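Local coordinates for nitrate transport protein (Parabacteroides distasonis, PDB 3HN0) that probably serves as the extracytoplasmic substrate-binding component of an ABC transporter, possibly for nitrate or a related ligand, at residues Ala48-Lys52 / Gln53-Ile57; Arg113-Leu116 / Gly117-Leu121; Glu216-His219 / Ser220-His224. One frame throughout, in Å; residues are numbered along the deposited sequence.

Contact 1 of 3, residues Ala48-Lys52 / Gln53-Ile57; sequences ALLIK and QETDI
A Schellman motif closes helix 43-51, and L49 and L50 of its last turn, with K52 after them, meet Q53, E54 and T55 just beyond it. Q53 has left-handed backbone angles (phi 57°, psi 41°), which turn the chain back over the helix end. There Q53 N donates to L50 O at 3.0 Å and E54 N to L49 O at 2.8 Å. T55 N adds a weak bond to the same L49 O, so one carbonyl at the C-terminal end of the helix gathers two amides of the departing chain.

The side chains then fold back on the turn. CG2 of T55 touches both leucines, 3.7 Å from CB of L49 and 3.8 Å from CD2 of L50. It takes the place between backbone N and carbonyl carbon (OG1 at chi1 -161°), which leaves OG1 to hydrogen-bond with S10 OG. E54 runs extended across L49 at about a right angle, OE1 lying 3.7 Å from CD2 of L49. The K52 chain, bent at chi3, meets the same oxygen, its CE 3.5 Å from E54 OE1. NZ of K52 stays 4.0 Å from that oxygen, beyond salt-bridge range, so the attraction is probably modest.

Beyond the turn, D56 and I57 join strand 57-61 to strand 6-12 through backbone bonds with K8 and S10, while L50 packs on V187 of strand 184-188 and on I75.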
loop_
_atom_site.group_PDB
_atom_site.type_symbol
_atom_site.label_atom_id
_atom_site.label_comp_id
_atom_site.label_asym_id
_atom_site.label_seq_id
_atom_site.Cartn_x
_atom_site.Cartn_y
_atom_site.Cartn_z
ATOM N N ALA A 48 9.071 2.275 -30.088
ATOM C CA ALA A 48 9.873 2.364 -31.321
ATOM C C ALA A 48 11.329 2.658 -31.008
ATOM O O ALA A 48 12.246 2.003 -31.548
ATOM C CB ALA A 48 9.292 3.443 -32.294
ATOM N N LEU A 49 11.556 3.579 -30.076
ATOM C CA LEU A 49 12.938 3.881 -29.681
ATOM C C LEU A 49 13.660 2.691 -29.111
ATOM O O LEU A 49 14.852 2.479 -29.374
ATOM C CB LEU A 49 12.946 5.037 -28.663
ATOM C CG LEU A 49 12.571 6.425 -29.189
ATOM C CD1 LEU A 49 12.323 7.332 -27.979
ATOM C CD2 LEU A 49 13.636 7.001 -30.166
ATOM N N LEU A 50 12.964 1.908 -28.287
ATOM C CA LEU A 50 13.543 0.710 -27.730
ATOM C C LEU A 50 13.837 -0.331 -28.807
ATOM O O LEU A 50 14.943 -0.861 -28.888
ATOM C CB LEU A 50 12.619 0.076 -26.700
ATOM C CG LEU A 50 12.491 0.810 -25.370
ATOM C CD1 LEU A 50 11.294 0.306 -24.589
ATOM C CD2 LEU A 50 13.781 0.595 -24.597
ATOM N N ILE A 51 12.845 -0.615 -29.627
ATOM C CA ILE A 51 13.057 -1.565 -30.743
ATOM C C ILE A 51 14.220 -1.145 -31.668
ATOM O O ILE A 51 15.110 -1.941 -31.975
ATOM C CB ILE A 51 11.768 -1.740 -31.543
ATOM C CG1 ILE A 51 10.694 -2.402 -30.666
ATOM C CG2 ILE A 51 12.034 -2.587 -32.800
ATOM C CD1 ILE A 51 9.317 -2.191 -31.147
ATOM N N LYS A 52 14.243 0.112 -32.064
ATOM C CA LYS A 52 15.349 0.633 -32.890
ATOM C C LYS A 52 16.713 0.782 -32.184
ATOM O O LYS A 52 17.725 1.132 -32.822
ATOM C CB LYS A 52 14.934 1.967 -33.461
ATOM C CG LYS A 52 13.750 1.874 -34.422
ATOM C CD LYS A 52 13.612 3.116 -35.296
ATOM C CE LYS A 52 12.794 4.199 -34.646
ATOM N NZ LYS A 52 12.294 5.167 -35.678
ATOM N N GLN A 53 16.740 0.510 -30.881
ATOM C CA GLN A 53 17.922 0.701 -30.037
ATOM C C GLN A 53 18.420 2.134 -30.095
ATOM O O GLN A 53 19.624 2.392 -30.134
ATOM C CB GLN A 53 19.022 -0.305 -30.388
ATOM C CG GLN A 53 18.489 -1.754 -30.453
ATOM C CD GLN A 53 19.547 -2.731 -30.880
ATOM O OE1 GLN A 53 19.624 -3.082 -32.053
ATOM N NE2 GLN A 53 20.393 -3.156 -29.939
ATOM N N GLU A 54 17.472 3.050 -30.085
ATOM C CA GLU A 54 17.764 4.483 -30.066
ATOM C C GLU A 54 17.567 5.088 -28.693
ATOM O O GLU A 54 17.717 6.284 -28.527
ATOM C CB GLU A 54 16.900 5.209 -31.071
ATOM C CG GLU A 54 17.353 4.899 -32.518
ATOM C CD GLU A 54 16.417 5.472 -33.596
ATOM O OE1 GLU A 54 15.367 6.067 -33.254
ATOM O OE2 GLU A 54 16.764 5.316 -34.789
ATOM N N THR A 55 17.165 4.269 -27.726
ATOM C CA THR A 55 17.188 4.682 -26.309
ATOM C C THR A 55 17.735 3.519 -25.495
ATOM O O THR A 55 17.676 2.339 -25.935
ATOM C CB THR A 55 15.850 5.211 -25.811
ATOM O OG1 THR A 55 16.083 5.985 -24.620
ATOM C CG2 THR A 55 14.790 4.080 -25.559
ATOM N N ASP A 56 18.306 3.835 -24.334
ATOM C CA ASP A 56 18.954 2.838 -23.483
ATOM C C ASP A 56 18.024 2.401 -22.332
ATOM O O ASP A 56 18.021 1.255 -21.947
ATOM C CB ASP A 56 20.250 3.412 -22.905
ATOM C CG ASP A 56 21.281 3.738 -24.001
ATOM O OD1 ASP A 56 21.460 2.829 -24.855
ATOM O OD2 ASP A 56 21.855 4.876 -24.047
ATOM N N ILE A 57 17.280 3.363 -21.793
ATOM C CA ILE A 57 16.359 3.168 -20.668
ATOM C C ILE A 57 15.079 3.882 -21.074
ATOM O O ILE A 57 15.135 4.943 -21.725
ATOM C CB ILE A 57 16.937 3.866 -19.413
ATOM C CG1 ILE A 57 18.302 3.206 -19.057
ATOM C CG2 ILE A 57 15.890 3.880 -18.277
ATOM C CD1 ILE A 57 19.152 3.911 -18.031
#

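Contact 2 of 3, residues Arg113-Leu116 / Gly117-Leu121; sequences RYYL and GRQRL
Y115 and Q119, one helical turn apart near the end of helix 107-119, make a CH-pi contact. CG of Q119 sits over one face of the tyrosine ring, 3.7 Å from its centroid and offset toward the rim, close to CE1 and CZ. The chain of Q119 bends at chi2 (-64°), and the amide plane lies 17° from that of the ring.

One side-chain hydrogen bond links the amide to the neighbouring guanidinium. R118 NE donates to Q119 OE1 at 3.0 Å, with the oxygen at the edge of the guanidinium and in its plane. This bond restrains both flat groups. The aliphatic part of R118 lies obliquely to the ring of Y114, CD being 4.1 Å from CE2, and the ring and guanidinium planes are nearly perpendicular.

Backbone bonds carry the helix into its stop. G117 N, R118 N and Q119 N donate to the carbonyls of R113, Y114 and Y115, after which R120 turns to positive phi in a Schellman motif and L121 N donates to L116 O at 3.0 Å.

Apolar contacts close this end. L121 touches two consecutive residues of the last turns: its CD1 is 3.9 Å from CE2 of Y115, and its CB is 3.9 Å from CD2 of L116.

The helix belongs to the beta-alpha-beta unit of strand 99-100, helix 107-119 and strand 125-126. L116 packs on L125 of the second strand, Y114 lies against L260 and Y264 of helix 251-264 and hydrogen-bonds through OH to L173 O, and Q119 packs on E134 of the second subunit.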
loop_
_atom_site.group_PDB
_atom_site.type_symbol
_atom_site.label_atom_id
_atom_site.label_comp_id
_atom_site.label_asym_id
_atom_site.label_seq_id
_atom_site.Cartn_x
_atom_site.Cartn_y
_atom_site.Cartn_z
ATOM N N ARG A 113 -12.475 0.119 -13.794
ATOM C CA ARG A 113 -13.454 -0.970 -13.750
ATOM C C ARG A 113 -13.233 -1.850 -12.518
ATOM O O ARG A 113 -14.178 -2.239 -11.847
ATOM C CB ARG A 113 -13.403 -1.780 -15.045
ATOM C CG ARG A 113 -14.064 -1.044 -16.221
ATOM C CD ARG A 113 -14.206 -1.975 -17.406
ATOM N NE ARG A 113 -13.099 -1.844 -18.339
ATOM C CZ ARG A 113 -12.591 -2.826 -19.075
ATOM N NH1 ARG A 113 -13.039 -4.073 -18.959
ATOM N NH2 ARG A 113 -11.601 -2.555 -19.923
ATOM N N TYR A 114 -11.965 -2.093 -12.173
ATOM C CA TYR A 114 -11.666 -2.893 -10.999
ATOM C C TYR A 114 -12.177 -2.245 -9.708
ATOM O O TYR A 114 -12.768 -2.903 -8.814
ATOM C CB TYR A 114 -10.155 -3.139 -10.924
ATOM C CG TYR A 114 -9.744 -3.762 -9.616
ATOM C CD1 TYR A 114 -10.041 -5.092 -9.343
ATOM C CD2 TYR A 114 -9.042 -3.019 -8.626
ATOM C CE1 TYR A 114 -9.689 -5.676 -8.150
ATOM C CE2 TYR A 114 -8.691 -3.616 -7.406
ATOM C CZ TYR A 114 -9.021 -4.951 -7.186
ATOM O OH TYR A 114 -8.689 -5.586 -6.006
ATOM N N TYR A 115 -11.886 -0.950 -9.585
ATOM C CA TYR A 115 -12.303 -0.172 -8.427
ATOM C C TYR A 115 -13.830 -0.164 -8.281
ATOM O O TYR A 115 -14.332 -0.392 -7.211
ATOM C CB TYR A 115 -11.784 1.284 -8.535
ATOM C CG TYR A 115 -12.308 2.158 -7.432
ATOM C CD1 TYR A 115 -11.709 2.153 -6.189
ATOM C CD2 TYR A 115 -13.424 2.965 -7.627
ATOM C CE1 TYR A 115 -12.214 2.939 -5.146
ATOM C CE2 TYR A 115 -13.920 3.755 -6.577
ATOM C CZ TYR A 115 -13.295 3.722 -5.364
ATOM O OH TYR A 115 -13.756 4.470 -4.316
ATOM N N LEU A 116 -14.537 0.056 -9.363
ATOM C CA LEU A 116 -16.000 0.112 -9.302
ATOM C C LEU A 116 -16.560 -1.243 -8.881
ATOM O O LEU A 116 -17.439 -1.313 -8.026
ATOM C CB LEU A 116 -16.579 0.570 -10.621
ATOM C CG LEU A 116 -16.276 2.024 -11.046
ATOM C CD1 LEU A 116 -16.822 2.274 -12.477
ATOM C CD2 LEU A 116 -16.811 3.063 -10.067
ATOM N N GLY A 117 -16.022 -2.320 -9.439
ATOM C CA GLY A 117 -16.435 -3.672 -9.010
ATOM C C GLY A 117 -16.165 -3.965 -7.544
ATOM O O GLY A 117 -17.032 -4.462 -6.810
ATOM N N ARG A 118 -14.949 -3.671 -7.106
ATOM C CA ARG A 118 -14.531 -3.879 -5.721
ATOM C C ARG A 118 -15.415 -3.085 -4.731
ATOM O O ARG A 118 -15.766 -3.566 -3.655
ATOM C CB ARG A 118 -13.055 -3.427 -5.590
ATOM C CG ARG A 118 -12.515 -3.280 -4.185
ATOM C CD ARG A 118 -11.096 -2.660 -4.185
ATOM N NE ARG A 118 -11.018 -1.468 -3.328
ATOM C CZ ARG A 118 -9.927 -0.730 -3.140
ATOM N NH1 ARG A 118 -8.785 -1.057 -3.720
ATOM N NH2 ARG A 118 -9.973 0.336 -2.350
ATOM N N GLN A 119 -15.753 -1.859 -5.096
ATOM C CA GLN A 119 -16.531 -1.000 -4.205
ATOM C C GLN A 119 -18.025 -1.176 -4.397
ATOM O O GLN A 119 -18.806 -0.531 -3.693
ATOM C CB GLN A 119 -16.167 0.450 -4.443
ATOM C CG GLN A 119 -14.727 0.727 -4.137
ATOM C CD GLN A 119 -14.422 0.521 -2.677
ATOM O OE1 GLN A 119 -13.658 -0.369 -2.316
ATOM N NE2 GLN A 119 -15.022 1.340 -1.830
ATOM N N ARG A 120 -18.424 -1.995 -5.360
ATOM C CA ARG A 120 -19.876 -2.205 -5.637
ATOM C C ARG A 120 -20.597 -0.917 -6.051
ATOM O O ARG A 120 -21.705 -0.609 -5.584
ATOM C CB ARG A 120 -20.570 -2.880 -4.433
ATOM C CG ARG A 120 -19.841 -4.157 -3.977
ATOM C CD ARG A 120 -20.386 -4.753 -2.666
ATOM N NE ARG A 120 -21.799 -5.141 -2.753
ATOM C CZ ARG A 120 -22.260 -6.222 -3.388
ATOM N NH1 ARG A 120 -21.431 -7.062 -4.022
ATOM N NH2 ARG A 120 -23.570 -6.461 -3.398
ATOM N N LEU A 121 -19.961 -0.188 -6.958
ATOM C CA LEU A 121 -20.505 1.008 -7.560
ATOM C C LEU A 121 -20.634 0.590 -9.017
ATOM O O LEU A 121 -19.875 -0.230 -9.466
ATOM C CB LEU A 121 -19.497 2.147 -7.387
ATOM C CG LEU A 121 -19.090 2.560 -5.962
ATOM C CD1 LEU A 121 -17.760 3.380 -5.985
ATOM C CD2 LEU A 121 -20.252 3.332 -5.307
#

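Contact 3 of 3, residues Glu216-His219 / Ser220-His224; sequences ETIH and SLEEH
E222 lies alongside I218, one turn earlier in helix 214-223, the two side chains pointing the same way. From CB, 3.5 Å from I218 O, the chain passes to CG, which is 3.3 Å from the same carbonyl oxygen. CG stands beside the backbone N (chi1 -75°), and beyond it the chain is extended, carrying CD to 3.7 Å from CG2 of I218. At the tip the oxygens part: OE2 rests 3.4 Å from that methyl and is hydrogen-bonded to G230 N, whereas OE1 accepts a bond from a water at 2.8 Å. The same water lies in the plane of the H219 ring, at its edge, in a weak interaction with ND1. A leucine here would probably leave G230 N without its acceptor and the water without its carboxylate partner.

Other pairs follow the same spacing. CG2 of T217 is 4.0 Å from CD1 of L221, side by side on the buried face, where I18 and A21 also touch them. On the outer face H219 and E223 cross obliquely, NE2 of the ring 2.9 Å from OE2 of E223. At the helix end S220 O accepts both H224 N and H224 ND1, from opposite faces of its plane.

The chemistry thus changes round the helix. Methyl groups meet on the inner side, OG of S220 is held by E25 OE1, and carboxylates stand near the imidazole of H219, which would probably raise its affinity for a proton. The ND1 bond to S220 O holds the H224 ring against the last turn, beside the backbone bond from H224 N to the same oxygen.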
loop_
_atom_site.group_PDB
_atom_site.type_symbol
_atom_site.label_atom_id
_atom_site.label_comp_id
_atom_site.label_asym_id
_atom_site.label_seq_id
_atom_site.Cartn_x
_atom_site.Cartn_y
_atom_site.Cartn_z
ATOM N N GLU A 216 11.266 23.268 -5.467
ATOM C CA GLU A 216 12.451 23.370 -6.306
ATOM C C GLU A 216 12.334 22.459 -7.517
ATOM O O GLU A 216 12.772 22.792 -8.595
ATOM C CB GLU A 216 13.692 22.994 -5.473
ATOM C CG GLU A 216 13.978 23.999 -4.354
ATOM C CD GLU A 216 13.268 23.757 -2.961
ATOM O OE1 GLU A 216 12.301 22.967 -2.811
ATOM O OE2 GLU A 216 13.695 24.419 -1.982
ATOM N N THR A 217 11.724 21.305 -7.304
ATOM C CA THR A 217 11.487 20.316 -8.377
ATOM C C THR A 217 10.549 20.928 -9.422
ATOM O O THR A 217 10.840 20.910 -10.608
ATOM C CB THR A 217 10.944 19.021 -7.790
ATOM O OG1 THR A 217 11.899 18.481 -6.864
ATOM C CG2 THR A 217 10.605 17.960 -8.896
ATOM N N ILE A 218 9.436 21.506 -8.952
ATOM C CA ILE A 218 8.490 22.131 -9.825
ATOM C C ILE A 218 9.128 23.269 -10.614
ATOM O O ILE A 218 8.948 23.389 -11.826
ATOM C CB ILE A 218 7.251 22.634 -9.032
ATOM C CG1 ILE A 218 6.447 21.425 -8.499
ATOM C CG2 ILE A 218 6.364 23.541 -9.921
ATOM C CD1 ILE A 218 5.447 21.725 -7.396
ATOM N N HIS A 219 9.871 24.115 -9.903
ATOM C CA HIS A 219 10.574 25.226 -10.490
ATOM C C HIS A 219 11.450 24.747 -11.632
ATOM O O HIS A 219 11.454 25.335 -12.705
ATOM C CB HIS A 219 11.425 25.922 -9.409
ATOM C CG HIS A 219 12.015 27.219 -9.849
ATOM N ND1 HIS A 219 11.278 28.384 -9.879
ATOM C CD2 HIS A 219 13.263 27.548 -10.252
ATOM C CE1 HIS A 219 12.042 29.369 -10.308
ATOM N NE2 HIS A 219 13.248 28.891 -10.548
ATOM N N SER A 220 12.210 23.687 -11.390
ATOM C CA SER A 220 13.097 23.163 -12.437
ATOM C C SER A 220 12.331 22.603 -13.626
ATOM O O SER A 220 12.691 22.835 -14.771
ATOM C CB SER A 220 14.069 22.117 -11.885
ATOM O OG SER A 220 14.938 21.739 -12.914
ATOM N N LEU A 221 11.253 21.864 -13.375
ATOM C CA LEU A 221 10.440 21.367 -14.460
ATOM C C LEU A 221 9.855 22.492 -15.312
ATOM O O LEU A 221 9.793 22.386 -16.523
ATOM C CB LEU A 221 9.335 20.460 -13.936
ATOM C CG LEU A 221 9.830 19.105 -13.380
ATOM C CD1 LEU A 221 8.755 18.654 -12.403
ATOM C CD2 LEU A 221 10.103 18.032 -14.498
ATOM N N GLU A 222 9.447 23.565 -14.647
ATOM C CA GLU A 222 8.893 24.726 -15.349
ATOM C C GLU A 222 9.975 25.392 -16.203
ATOM O O GLU A 222 9.736 25.660 -17.377
ATOM C CB GLU A 222 8.310 25.701 -14.363
ATOM C CG GLU A 222 6.984 25.230 -13.797
ATOM C CD GLU A 222 6.498 26.047 -12.607
ATOM O OE1 GLU A 222 7.254 26.905 -12.084
ATOM O OE2 GLU A 222 5.343 25.829 -12.178
ATOM N N GLU A 223 11.159 25.607 -15.631
ATOM C CA GLU A 223 12.251 26.201 -16.410
ATOM C C GLU A 223 12.609 25.408 -17.650
ATOM O O GLU A 223 12.985 25.993 -18.671
ATOM C CB GLU A 223 13.496 26.440 -15.534
ATOM C CG GLU A 223 13.239 27.572 -14.535
ATOM C CD GLU A 223 14.452 27.971 -13.732
ATOM O OE1 GLU A 223 15.428 27.186 -13.663
ATOM O OE2 GLU A 223 14.458 29.090 -13.183
ATOM N N HIS A 224 12.535 24.092 -17.546
ATOM C CA HIS A 224 12.842 23.173 -18.666
ATOM C C HIS A 224 11.679 22.954 -19.606
ATOM O O HIS A 224 11.783 22.145 -20.524
ATOM C CB HIS A 224 13.381 21.807 -18.169
ATOM C CG HIS A 224 14.777 21.883 -17.626
ATOM N ND1 HIS A 224 15.048 22.302 -16.344
ATOM C CD2 HIS A 224 15.976 21.601 -18.195
ATOM C CE1 HIS A 224 16.364 22.304 -16.152
ATOM N NE2 HIS A 224 16.948 21.881 -17.261
HETATM O O HOH W 1 8.087 27.420 -9.471
#

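In the fold
Following the chain from the N terminus, the three contacts come strictly in series; none nests within or crosses another. Contact 1 closes the turn from helix 43-51 into strand 57-61, leading the chain into the mixed sheet of seven strands, beside strand 6-12. Contact 2 ends helix 107-119 ahead of strand 125-126, in a separate beta-alpha-beta unit. Contact 3 lies at the end of helix 214-223, which packs back on helices 16-19 and 21-25 near the N terminus and on helix 234-240. None touches another: the centres of contacts 1 and 3 are about 27 Å apart, and contact 2 is about 37 Å from each, across the chain's centre.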